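Side-chain contacts in Two-component system sensor histidine kinase (Bacteroides thetaiotaomicron, PDB 3OTT), which probably senses saccharides through this extracellular propeller-bearing region and passes the signal on as a membrane-bound histidine kinase that regulates transcription: residues D381-L386 with V444-L449; I478-G483 with I541-E546; V487-Y490 with I495-I498; C524-L529 with I582-M587. One frame throughout, in Å; residues are numbered along the deposited sequence.

Contact 1 (D381-L386 with V444-L449)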
loop_
_atom_site.group_PDB
_atom_site.type_symbol
_atom_site.label_atom_id
_atom_site.label_comp_id
_atom_site.label_asym_id
_atom_site.label_seq_id
_atom_site.Cartn_x
_atom_site.Cartn_y
_atom_site.Cartn_z
ATOM N N ASP B 381 6.632 -8.034 32.394
ATOM C CA ASP B 381 6.694 -8.454 33.827
ATOM C C ASP B 381 8.044 -8.215 34.511
ATOM O O ASP B 381 8.916 -7.508 33.951
ATOM C CB ASP B 381 6.226 -9.891 34.054
ATOM C CG ASP B 381 7.186 -10.946 33.471
ATOM O OD1 ASP B 381 8.390 -10.655 33.237
ATOM O OD2 ASP B 381 6.723 -12.101 33.251
ATOM N N LYS B 382 8.226 -8.829 35.695
ATOM C CA LYS B 382 9.405 -8.588 36.541
ATOM C C LYS B 382 10.606 -9.287 35.990
ATOM O O LYS B 382 11.720 -8.954 36.359
ATOM C CB LYS B 382 9.219 -9.098 38.000
ATOM C CG LYS B 382 7.926 -8.687 38.710
ATOM C CD LYS B 382 7.792 -7.175 38.858
ATOM C CE LYS B 382 6.688 -6.880 39.893
ATOM N NZ LYS B 382 6.337 -5.468 39.837
ATOM N N GLU B 383 10.411 -10.293 35.146
ATOM C CA GLU B 383 11.561 -10.999 34.592
ATOM C C GLU B 383 11.730 -10.620 33.133
ATOM O O GLU B 383 12.336 -11.351 32.360
ATOM C CB GLU B 383 11.408 -12.498 34.779
ATOM C CG GLU B 383 11.491 -12.935 36.265
ATOM C CD GLU B 383 11.120 -14.418 36.492
ATOM O OE1 GLU B 383 9.978 -14.821 36.121
ATOM O OE2 GLU B 383 11.971 -15.178 37.053
ATOM N N GLN B 384 11.164 -9.474 32.751
ATOM C CA GLN B 384 11.268 -8.999 31.365
ATOM C C GLN B 384 10.507 -9.882 30.325
ATOM O O GLN B 384 10.838 -9.891 29.151
ATOM C CB GLN B 384 12.752 -8.734 30.956
ATOM C CG GLN B 384 13.452 -7.631 31.838
ATOM C CD GLN B 384 13.945 -8.195 33.214
ATOM O OE1 GLN B 384 14.660 -9.174 33.248
ATOM N NE2 GLN B 384 13.514 -7.605 34.315
ATOM N N GLN B 385 9.467 -10.581 30.742
ATOM C CA GLN B 385 8.683 -11.323 29.777
ATOM C C GLN B 385 7.504 -10.416 29.317
ATOM O O GLN B 385 6.853 -9.741 30.117
ATOM C CB GLN B 385 8.158 -12.611 30.405
ATOM C CG GLN B 385 9.205 -13.673 30.878
ATOM C CD GLN B 385 9.807 -14.425 29.713
ATOM O OE1 GLN B 385 9.088 -14.989 28.875
ATOM N NE2 GLN B 385 11.131 -14.403 29.620
ATOM N N LEU B 386 7.219 -10.451 28.019
ATOM C CA LEU B 386 6.238 -9.593 27.419
ATOM C C LEU B 386 4.858 -10.325 27.406
ATOM O O LEU B 386 4.754 -11.394 26.814
ATOM C CB LEU B 386 6.692 -9.283 25.996
ATOM C CG LEU B 386 6.062 -8.063 25.282
ATOM C CD1 LEU B 386 4.740 -8.366 24.761
ATOM C CD2 LEU B 386 5.966 -6.834 26.179
ATOM N N VAL B 444 -3.000 -16.075 39.133
ATOM C CA VAL B 444 -2.367 -17.296 38.640
ATOM C C VAL B 444 -0.865 -17.331 38.962
ATOM O O VAL B 444 -0.148 -16.313 38.852
ATOM C CB VAL B 444 -2.513 -17.373 37.103
ATOM C CG1 VAL B 444 -1.547 -18.381 36.477
ATOM C CG2 VAL B 444 -3.982 -17.712 36.676
ATOM N N ASP B 445 -0.382 -18.489 39.361
ATOM C CA ASP B 445 1.030 -18.654 39.597
ATOM C C ASP B 445 1.819 -18.577 38.264
ATOM O O ASP B 445 1.689 -19.443 37.413
ATOM C CB ASP B 445 1.296 -19.955 40.344
ATOM C CG ASP B 445 2.802 -20.122 40.720
ATOM O OD1 ASP B 445 3.666 -20.151 39.809
ATOM O OD2 ASP B 445 3.112 -20.232 41.924
ATOM N N LYS B 446 2.603 -17.526 38.085
ATOM C CA LYS B 446 3.243 -17.259 36.788
ATOM C C LYS B 446 4.122 -18.436 36.267
ATOM O O LYS B 446 3.911 -18.936 35.145
ATOM C CB LYS B 446 4.049 -15.969 36.856
ATOM C CG LYS B 446 4.424 -15.410 35.494
ATOM C CD LYS B 446 5.221 -14.188 35.632
ATOM C CE LYS B 446 6.746 -14.540 35.847
ATOM N NZ LYS B 446 7.545 -13.347 35.452
ATOM N N HIS B 447 5.050 -18.915 37.095
ATOM C CA HIS B 447 5.928 -20.039 36.652
ATOM C C HIS B 447 5.199 -21.331 36.363
ATOM O O HIS B 447 5.505 -21.987 35.379
ATOM C CB HIS B 447 7.153 -20.245 37.550
ATOM C CG HIS B 447 8.120 -19.096 37.456
ATOM N ND1 HIS B 447 8.945 -18.705 38.492
ATOM C CD2 HIS B 447 8.358 -18.226 36.440
ATOM C CE1 HIS B 447 9.661 -17.656 38.112
ATOM N NE2 HIS B 447 9.318 -17.342 36.870
ATOM N N LYS B 448 4.213 -21.689 37.184
ATOM C CA LYS B 448 3.422 -22.863 36.871
ATOM C C LYS B 448 2.619 -22.666 35.575
ATOM O O LYS B 448 2.549 -23.537 34.727
ATOM C CB LYS B 448 2.565 -23.292 38.086
ATOM C CG LYS B 448 3.304 -24.275 38.942
ATOM C CD LYS B 448 2.858 -24.306 40.386
ATOM C CE LYS B 448 1.416 -24.804 40.545
ATOM N NZ LYS B 448 1.347 -25.580 41.823
ATOM N N LEU B 449 2.058 -21.492 35.360
ATOM C CA LEU B 449 1.395 -21.332 34.084
ATOM C C LEU B 449 2.401 -21.538 32.927
ATOM O O LEU B 449 2.120 -22.309 31.987
ATOM C CB LEU B 449 0.727 -19.967 34.000
ATOM C CG LEU B 449 0.081 -19.609 32.681
ATOM C CD1 LEU B 449 -1.158 -20.460 32.465
ATOM C CD2 LEU B 449 -0.203 -18.103 32.646
#
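Lys446 reaches across to two carboxylates at once, those of Asp381 and Glu383, and the three make a salt-bridge network. Its NZ lies 2.7 Å from Asp381 OD2, standing high above the carboxylate plane (77° out of it), and 2.9 Å from Glu383 OE1, where it uses the anti lone pair. The lysine chain starts with CG anti to the backbone N and turns at its third torsion (84°), which brings the ammonium in between the two acids.

A His-carboxylate hydrogen bond adds a third polar contact. His447 NE2 donates to Glu383 OE1 over 2.7 Å (150° at the hydrogen), entering on the syn lone pair and tilted slightly from the ring plane. OE1 is thus gripped from its syn and anti sides by different donors, which should restrict the rotation of the carboxylate.

Backbone N-H groups hold the Asp381 side chain. A type I turn runs from Asp381 to Gln384; OD1 takes Glu383 N at 2.8 Å, an Asx turn, and Gln385 N, just past the type I turn, at 2.7 Å from the opposite face of the carboxylate. On the other side, Asp445 OD1 caps the short helix by accepting from Lys448 N at 3.1 Å.

The contact joins adjacent propeller blades: the turn between strands 375-380 and 386-390 meets the start of helix 446-451, which follows strand 441-445 of the next blade. Trp387 also donates to Asp381 OD2, Glu426 provides a further salt bridge to Lys446, and Leu432 of strand 431-436 packs on the lysine.

Contact 2 (I478-G483 with I541-E546); sequences IPDNEG and INPKDE
Glu482 and Lys544 pair between two adjacent blades of a beta-propeller, where the loop after strand 474-479 of one blade meets the loop after strand 537-542 of the next. The salt bridge is short, Lys544 NZ to Glu482 OE2 at 2.7 Å, and the nitrogen approaches on the syn side of the carboxylate but 30° out of its plane. The two side chains cross at roughly a right angle, and OE2 also lies 3.5 Å from Lys544 CG, in reach of the aliphatic part of the chain. A bend at the last lysine torsion (-78°) turns NZ back to the acid.

Beneath this pair lies a buried contact: Asp480 OD1 rests on the ring of Pro543, 3.3 Å from CG and 3.4 Å from CB, the two side chains running alongside one another, oppositely directed.

What positions these residues lies further out. The other carboxylate oxygen of Asp480, OD2, accepts from Asn484 ND2 and from Trp486 NE1, consistent with OD1 being left to face the proline. With an alanine at Glu482, the ammonium of Lys544 would probably be left without its carboxylate mate and be more at liberty to swing away from the neighbouring blade. The lysine backbone is set by an Asx turn: Lys544 N donates to Asn542 OD1 at 3.0 Å, tilted from the carbonyl plane of the amide.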
loop_
_atom_site.group_PDB
_atom_site.type_symbol
_atom_site.label_atom_id
_atom_site.label_comp_id
_atom_site.label_asym_id
_atom_site.label_seq_id
_atom_site.Cartn_x
_atom_site.Cartn_y
_atom_site.Cartn_z
ATOM N N ILE B 478 -4.968 -2.242 39.271
ATOM C CA ILE B 478 -3.690 -1.570 39.525
ATOM C C ILE B 478 -3.171 -1.739 40.984
ATOM O O ILE B 478 -3.897 -1.435 41.948
ATOM C CB ILE B 478 -3.775 -0.077 39.086
ATOM C CG1 ILE B 478 -4.416 -0.015 37.677
ATOM C CG2 ILE B 478 -2.380 0.601 39.156
ATOM C CD1 ILE B 478 -3.929 0.986 36.742
ATOM N N PRO B 479 -1.943 -2.281 41.160
ATOM C CA PRO B 479 -1.378 -2.299 42.510
ATOM C C PRO B 479 -1.052 -0.890 43.025
ATOM O O PRO B 479 -0.703 -0.008 42.266
ATOM C CB PRO B 479 -0.071 -3.137 42.374
ATOM C CG PRO B 479 0.332 -2.997 40.935
ATOM C CD PRO B 479 -1.011 -2.843 40.156
ATOM N N ASP B 480 -1.235 -0.731 44.323
ATOM C CA ASP B 480 -0.733 0.341 45.184
ATOM C C ASP B 480 0.730 0.265 45.442
ATOM O O ASP B 480 1.349 -0.721 45.078
ATOM C CB ASP B 480 -1.283 0.049 46.622
ATOM C CG ASP B 480 -2.292 0.987 46.985
ATOM O OD1 ASP B 480 -2.305 2.019 46.253
ATOM O OD2 ASP B 480 -3.078 0.714 47.908
ATOM N N ASN B 481 1.233 1.241 46.200
ATOM C CA ASN B 481 2.478 1.099 46.917
ATOM C C ASN B 481 2.192 0.839 48.369
ATOM O O ASN B 481 3.045 1.073 49.188
ATOM C CB ASN B 481 3.340 2.368 46.832
ATOM C CG ASN B 481 3.696 2.730 45.407
ATOM O OD1 ASN B 481 3.665 3.907 45.034
ATOM N ND2 ASN B 481 4.024 1.724 44.595
ATOM N N GLU B 482 0.979 0.390 48.667
ATOM C CA GLU B 482 0.525 0.147 50.004
ATOM C C GLU B 482 0.074 -1.317 50.149
ATOM O O GLU B 482 -0.591 -1.660 51.111
ATOM C CB GLU B 482 -0.628 1.135 50.387
ATOM C CG GLU B 482 -0.233 2.617 50.426
ATOM C CD GLU B 482 0.936 2.923 51.435
ATOM O OE1 GLU B 482 1.012 2.287 52.526
ATOM O OE2 GLU B 482 1.788 3.799 51.141
ATOM N N GLY B 483 0.472 -2.165 49.206
ATOM C CA GLY B 483 0.031 -3.545 49.165
ATOM C C GLY B 483 -1.453 -3.828 48.824
ATOM O O GLY B 483 -1.967 -4.853 49.286
ATOM N N ILE B 541 -6.803 10.309 44.143
ATOM C CA ILE B 541 -7.008 9.581 45.366
ATOM C C ILE B 541 -5.675 9.275 46.036
ATOM O O ILE B 541 -4.762 8.785 45.384
ATOM C CB ILE B 541 -7.689 8.253 45.060
ATOM C CG1 ILE B 541 -9.122 8.505 44.584
ATOM C CG2 ILE B 541 -7.738 7.320 46.290
ATOM C CD1 ILE B 541 -9.744 7.282 43.876
ATOM N N ASN B 542 -5.569 9.544 47.330
ATOM C CA ASN B 542 -4.397 9.091 48.070
ATOM C C ASN B 542 -4.729 7.819 48.897
ATOM O O ASN B 542 -5.504 7.871 49.839
ATOM C CB ASN B 542 -3.803 10.239 48.900
ATOM C CG ASN B 542 -2.570 9.820 49.727
ATOM O OD1 ASN B 542 -2.239 8.623 49.884
ATOM N ND2 ASN B 542 -1.907 10.824 50.286
ATOM N N PRO B 543 -4.135 6.671 48.527
ATOM C CA PRO B 543 -4.581 5.406 49.085
ATOM C C PRO B 543 -4.074 5.192 50.489
ATOM O O PRO B 543 -4.565 4.296 51.152
ATOM C CB PRO B 543 -3.952 4.351 48.131
ATOM C CG PRO B 543 -3.271 5.108 47.060
ATOM C CD PRO B 543 -3.036 6.488 47.552
ATOM N N LYS B 544 -3.113 6.006 50.964
ATOM C CA LYS B 544 -2.723 5.956 52.376
ATOM C C LYS B 544 -3.857 6.239 53.334
ATOM O O LYS B 544 -4.011 5.555 54.334
ATOM C CB LYS B 544 -1.552 6.911 52.698
ATOM C CG LYS B 544 -0.207 6.485 52.120
ATOM C CD LYS B 544 0.881 7.534 52.354
ATOM C CE LYS B 544 2.093 7.246 51.419
ATOM N NZ LYS B 544 2.915 6.121 51.982
ATOM N N ASP B 545 -4.574 7.322 53.084
ATOM C CA ASP B 545 -5.635 7.766 53.983
ATOM C C ASP B 545 -7.031 7.714 53.315
ATOM O O ASP B 545 -8.026 8.112 53.927
ATOM C CB ASP B 545 -5.347 9.184 54.485
ATOM C CG ASP B 545 -5.395 10.228 53.375
ATOM O OD1 ASP B 545 -5.303 9.876 52.172
ATOM O OD2 ASP B 545 -5.506 11.439 53.697
ATOM N N GLU B 546 -7.050 7.284 52.053
ATOM C CA GLU B 546 -8.269 7.156 51.243
ATOM C C GLU B 546 -8.973 8.512 51.063
ATOM O O GLU B 546 -10.209 8.611 51.026
ATOM C CB GLU B 546 -9.180 6.064 51.820
ATOM C CG GLU B 546 -8.589 4.679 51.521
ATOM C CD GLU B 546 -9.305 3.525 52.239
ATOM O OE1 GLU B 546 -10.354 3.723 52.918
ATOM O OE2 GLU B 546 -8.796 2.389 52.104
#

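Contact 3 (V487-Y490 with I495-I498)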
loop_
_atom_site.group_PDB
_atom_site.type_symbol
_atom_site.label_atom_id
_atom_site.label_comp_id
_atom_site.label_asym_id
_atom_site.label_seq_id
_atom_site.Cartn_x
_atom_site.Cartn_y
_atom_site.Cartn_z
ATOM N N VAL B 487 -9.407 -1.624 41.489
ATOM C CA VAL B 487 -10.138 -2.314 40.438
ATOM C C VAL B 487 -11.147 -1.354 39.805
ATOM O O VAL B 487 -12.014 -0.813 40.507
ATOM C CB VAL B 487 -10.931 -3.436 41.050
ATOM C CG1 VAL B 487 -11.775 -4.140 39.959
ATOM C CG2 VAL B 487 -10.018 -4.384 41.765
ATOM N N LEU B 488 -11.005 -1.129 38.508
ATOM C CA LEU B 488 -11.987 -0.363 37.745
ATOM C C LEU B 488 -12.985 -1.349 37.067
ATOM O O LEU B 488 -12.561 -2.240 36.318
ATOM C CB LEU B 488 -11.226 0.506 36.747
ATOM C CG LEU B 488 -11.942 1.497 35.802
ATOM C CD1 LEU B 488 -12.795 0.721 34.837
ATOM C CD2 LEU B 488 -12.829 2.604 36.499
ATOM N N LEU B 489 -14.279 -1.240 37.405
ATOM C CA LEU B 489 -15.355 -2.035 36.780
ATOM C C LEU B 489 -16.124 -1.246 35.712
ATOM O O LEU B 489 -16.221 -0.061 35.791
ATOM C CB LEU B 489 -16.340 -2.625 37.824
ATOM C CG LEU B 489 -15.607 -3.408 38.942
ATOM C CD1 LEU B 489 -15.207 -2.486 40.122
ATOM C CD2 LEU B 489 -16.358 -4.587 39.416
ATOM N N TYR B 490 -16.655 -1.928 34.706
ATOM C CA TYR B 490 -17.371 -1.265 33.614
ATOM C C TYR B 490 -18.726 -0.753 34.152
ATOM O O TYR B 490 -19.478 -1.499 34.823
ATOM C CB TYR B 490 -17.539 -2.247 32.446
ATOM C CG TYR B 490 -18.398 -1.750 31.276
ATOM C CD1 TYR B 490 -17.893 -0.810 30.350
ATOM C CD2 TYR B 490 -19.725 -2.222 31.082
ATOM C CE1 TYR B 490 -18.665 -0.347 29.265
ATOM C CE2 TYR B 490 -20.526 -1.754 29.980
ATOM C CZ TYR B 490 -19.967 -0.828 29.073
ATOM O OH TYR B 490 -20.713 -0.352 27.998
ATOM N N ILE B 495 -14.854 2.457 42.974
ATOM C CA ILE B 495 -13.814 1.481 42.578
ATOM C C ILE B 495 -13.586 0.517 43.749
ATOM O O ILE B 495 -13.820 0.840 44.910
ATOM C CB ILE B 495 -12.445 2.172 42.089
ATOM C CG1 ILE B 495 -11.861 3.046 43.175
ATOM C CG2 ILE B 495 -12.618 3.009 40.751
ATOM C CD1 ILE B 495 -10.475 3.644 42.787
ATOM N N ASP B 496 -13.182 -0.697 43.433
ATOM C CA ASP B 496 -13.073 -1.716 44.447
ATOM C C ASP B 496 -11.616 -1.743 44.875
ATOM O O ASP B 496 -10.732 -1.420 44.068
ATOM C CB ASP B 496 -13.571 -3.084 43.919
ATOM C CG ASP B 496 -15.134 -3.239 43.986
ATOM O OD1 ASP B 496 -15.820 -2.335 44.495
ATOM O OD2 ASP B 496 -15.702 -4.275 43.527
ATOM N N LYS B 497 -11.391 -2.083 46.142
ATOM C CA LYS B 497 -10.070 -2.197 46.726
ATOM C C LYS B 497 -9.957 -3.611 47.263
ATOM O O LYS B 497 -10.767 -4.023 48.110
ATOM C CB LYS B 497 -9.834 -1.175 47.843
ATOM C CG LYS B 497 -8.465 -1.381 48.569
ATOM C CD LYS B 497 -8.095 -0.378 49.701
ATOM C CE LYS B 497 -8.948 -0.545 50.947
ATOM N NZ LYS B 497 -8.354 -1.457 51.893
ATOM N N ILE B 498 -8.996 -4.361 46.721
ATOM C CA ILE B 498 -8.682 -5.683 47.214
ATOM C C ILE B 498 -7.408 -5.718 48.103
ATOM O O ILE B 498 -6.340 -5.194 47.746
ATOM C CB ILE B 498 -8.447 -6.666 46.065
ATOM C CG1 ILE B 498 -9.651 -6.729 45.169
ATOM C CG2 ILE B 498 -8.135 -8.088 46.624
ATOM C CD1 ILE B 498 -9.410 -7.529 43.973
#
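Val487 and Asp496 share a pair of backbone hydrogen bonds, so the amide and carbonyl of each are satisfied by the other. Val487 N donates to Asp496 O at 2.9 Å with a noticeably bent angle of 137°, and Asp496 N returns a straighter bond of 161° to Val487 O at 3.2 Å. This hydrogen-bonded pair brings the two CA atoms to 5.0 Å.

Leu488, Ile495 and Lys497 make their backbone bonds with the flanking strands. Leu488 bonds with Asn475 and Gln476 of strand 474-479, while Ile495 bonds with Leu508 and Lys497 with Thr506 on strand 504-508. The segments are thus the two central strands, 485-489 and 495-499, of a four-stranded antiparallel propeller blade, joined to each other as a beta hairpin.

Asp496 is the buried polar side chain, on the same sheet face as Val487. Its OD1 accepts from Ser470 OG, with Lys507 NZ a long, weak ion pair, and OD2 is also hydrogen-bonded outside the two segments. Leu489 CD1 lies 3.9 Å from Asp496 OD2, an apolar methyl against the carboxylate.

Apolar packing fills in around these bonds. In Val487, CG1 is anti to the backbone N (chi1 177°), which puts CG2 anti to the carbonyl carbon, and this second branch meets Ile498 CD1 at 3.9 Å, the side chains crossing at an oblique angle. On the other face of the sheet Leu488 CD2 lies 4.3 Å from Ile495 CG2, and Ile495 CB sits 3.4 Å from the carbonyl oxygen Val487 O. Beyond Leu489 the chain reaches Tyr490, which packs on Ser130 of the second subunit.

Contact 4 (C524-L529 with I582-M587)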
loop_
_atom_site.group_PDB
_atom_site.type_symbol
_atom_site.label_atom_id
_atom_site.label_comp_id
_atom_site.label_asym_id
_atom_site.label_seq_id
_atom_site.Cartn_x
_atom_site.Cartn_y
_atom_site.Cartn_z
ATOM N N CYS B 524 -2.130 4.799 38.364
ATOM C CA CYS B 524 -1.325 5.164 39.541
ATOM C C CYS B 524 -0.079 5.876 39.057
ATOM O O CYS B 524 0.553 5.426 38.105
ATOM C CB CYS B 524 -0.895 3.938 40.338
ATOM S SG CYS B 524 -0.133 4.292 42.027
ATOM N N ASP B 525 0.255 6.994 39.709
ATOM C CA ASP B 525 1.372 7.824 39.283
ATOM C C ASP B 525 2.609 7.448 40.106
ATOM O O ASP B 525 2.504 6.660 41.060
ATOM C CB ASP B 525 0.978 9.323 39.299
ATOM C CG ASP B 525 0.912 9.956 40.696
ATOM O OD1 ASP B 525 1.290 9.362 41.741
ATOM O OD2 ASP B 525 0.535 11.141 40.757
ATOM N N GLU B 526 3.761 7.996 39.720
ATOM C CA GLU B 526 5.054 7.669 40.330
ATOM C C GLU B 526 5.088 7.997 41.823
ATOM O O GLU B 526 5.828 7.389 42.574
ATOM C CB GLU B 526 6.200 8.412 39.610
ATOM C CG GLU B 526 6.429 9.834 40.125
ATOM C CD GLU B 526 7.392 10.650 39.260
ATOM O OE1 GLU B 526 7.300 10.583 38.004
ATOM O OE2 GLU B 526 8.222 11.378 39.840
ATOM N N ASP B 527 4.300 8.965 42.260
ATOM C CA ASP B 527 4.251 9.285 43.705
ATOM C C ASP B 527 3.292 8.332 44.427
ATOM O O ASP B 527 3.054 8.481 45.629
ATOM C CB ASP B 527 3.844 10.752 43.938
ATOM C CG ASP B 527 5.016 11.741 43.731
ATOM O OD1 ASP B 527 5.922 11.814 44.617
ATOM O OD2 ASP B 527 5.032 12.475 42.715
ATOM N N GLY B 528 2.742 7.365 43.686
ATOM C CA GLY B 528 1.712 6.474 44.215
ATOM C C GLY B 528 0.280 6.968 44.466
ATOM O O GLY B 528 -0.467 6.335 45.252
ATOM N N LEU B 529 -0.132 8.078 43.849
ATOM C CA LEU B 529 -1.535 8.548 43.963
ATOM C C LEU B 529 -2.323 7.938 42.846
ATOM O O LEU B 529 -1.748 7.645 41.815
ATOM C CB LEU B 529 -1.644 10.069 43.973
ATOM C CG LEU B 529 -0.990 10.641 45.242
ATOM C CD1 LEU B 529 -0.160 11.860 44.988
ATOM C CD2 LEU B 529 -2.027 10.940 46.230
ATOM N N ILE B 582 -2.883 18.069 32.940
ATOM C CA ILE B 582 -3.286 18.413 34.305
ATOM C C ILE B 582 -2.094 18.260 35.211
ATOM O O ILE B 582 -1.452 17.204 35.230
ATOM C CB ILE B 582 -4.387 17.447 34.820
ATOM C CG1 ILE B 582 -5.615 17.473 33.900
ATOM C CG2 ILE B 582 -4.776 17.720 36.266
ATOM C CD1 ILE B 582 -6.539 16.244 34.148
ATOM N N ASP B 583 -1.827 19.283 36.006
ATOM C CA ASP B 583 -0.647 19.248 36.850
ATOM C C ASP B 583 -0.913 18.318 38.012
ATOM O O ASP B 583 -1.944 18.417 38.642
ATOM C CB ASP B 583 -0.298 20.646 37.366
ATOM C CG ASP B 583 0.832 20.613 38.413
ATOM O OD1 ASP B 583 0.596 20.245 39.590
ATOM O OD2 ASP B 583 1.973 20.932 38.036
ATOM N N ARG B 584 0.020 17.425 38.306
ATOM C CA ARG B 584 -0.234 16.406 39.312
ATOM C C ARG B 584 -0.383 16.938 40.754
ATOM O O ARG B 584 -0.996 16.271 41.586
ATOM C CB ARG B 584 0.796 15.289 39.237
ATOM C CG ARG B 584 0.594 14.396 37.997
ATOM C CD ARG B 584 1.398 13.067 38.108
ATOM N NE ARG B 584 2.861 13.191 38.204
ATOM C CZ ARG B 584 3.590 12.985 39.318
ATOM N NH1 ARG B 584 3.017 12.666 40.469
ATOM N NH2 ARG B 584 4.919 13.104 39.295
ATOM N N LYS B 585 0.170 18.114 41.046
ATOM C CA LYS B 585 0.099 18.648 42.419
ATOM C C LYS B 585 -1.041 19.663 42.583
ATOM O O LYS B 585 -1.837 19.524 43.522
ATOM C CB LYS B 585 1.468 19.169 42.940
ATOM C CG LYS B 585 2.531 18.033 43.178
ATOM C CD LYS B 585 3.821 18.553 43.952
ATOM C CE LYS B 585 4.918 19.275 43.077
ATOM N NZ LYS B 585 5.882 20.233 43.848
ATOM N N THR B 586 -1.179 20.614 41.649
ATOM C CA THR B 586 -2.239 21.631 41.776
ATOM C C THR B 586 -3.579 21.184 41.210
ATOM O O THR B 586 -4.623 21.691 41.607
ATOM C CB THR B 586 -1.891 22.939 41.069
ATOM O OG1 THR B 586 -1.858 22.691 39.654
ATOM C CG2 THR B 586 -0.548 23.513 41.583
ATOM N N MET B 587 -3.531 20.280 40.241
ATOM C CA MET B 587 -4.733 19.800 39.525
ATOM C C MET B 587 -5.366 20.809 38.547
ATOM O O MET B 587 -6.483 20.555 38.072
ATOM C CB MET B 587 -5.793 19.191 40.460
ATOM C CG MET B 587 -5.335 17.893 41.088
ATOM S SD MET B 587 -6.582 17.123 42.135
ATOM C CE MET B 587 -7.668 16.277 40.931
#
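A type I turn from Asp525 to Gly528 faces the residues that follow strand 578-583, with Asp525 CA 8.7 Å from Arg584 CA, a gap wide enough to be spanned by side chains rather than by backbone bonds.

Arg584 does the spanning. Its NH1 donates to Asp527 OD2 at 3.0 Å, nearly straight (167°) and in the guanidinium plane, on the anti lone pair. The same NH1 makes a weak bond to Asp525 OD2 at 2.9 Å, where the carboxylate stands steeply to the guanidinium, 78° between the planes. Glu526 adds only charge, in a long salt bridge: its OE1 is 3.7 Å from Arg584 NH2, well out of the guanidinium plane, with no N-H directed at it. A turn at the third torsion of the arginine (-62°) brings its head to the three acids.

Asp525 OD1 accepts from Leu529 N, just past the turn, at 2.8 Å. Trp531 NE1 donates to Asp525 OD2, and Lys568 O accepts from Arg584 NE, which gives the acid and the base a further partner each. A methionine in place of Arg584 would probably leave the three carboxylates crowded together without a positive partner, and the carbonyl of Lys568 without its donor.

As a network of one guanidinium and three acids that joins neighbouring propeller blades, the contact concentrates negative charge; the arginine probably offsets it, and the carboxylates are likely to stay ionised around it.

In the fold
All four contacts belong to the propeller spanning residues 310 to 623, its ring closed by strand 310-313 beside strand 618-623, and lie on one side of the chain's centre. Contacts 1, 2 and 4 repeat one arrangement: the loop after a blade's first strand meets residues following the third strand of the next blade. Contact 1 comes first, 23 to 29 Å from the others between centres. Contact 3 falls between the two segments of contact 2 and pairs the central strands of blade 474-508; contact 4 starts before contact 2 ends. Contacts 3 and 4 each lie about 13 Å from contact 2 between centres, and Asn542 packs on Leu529. Charged side chains link neighbouring blades in contacts 1, 2 and 4.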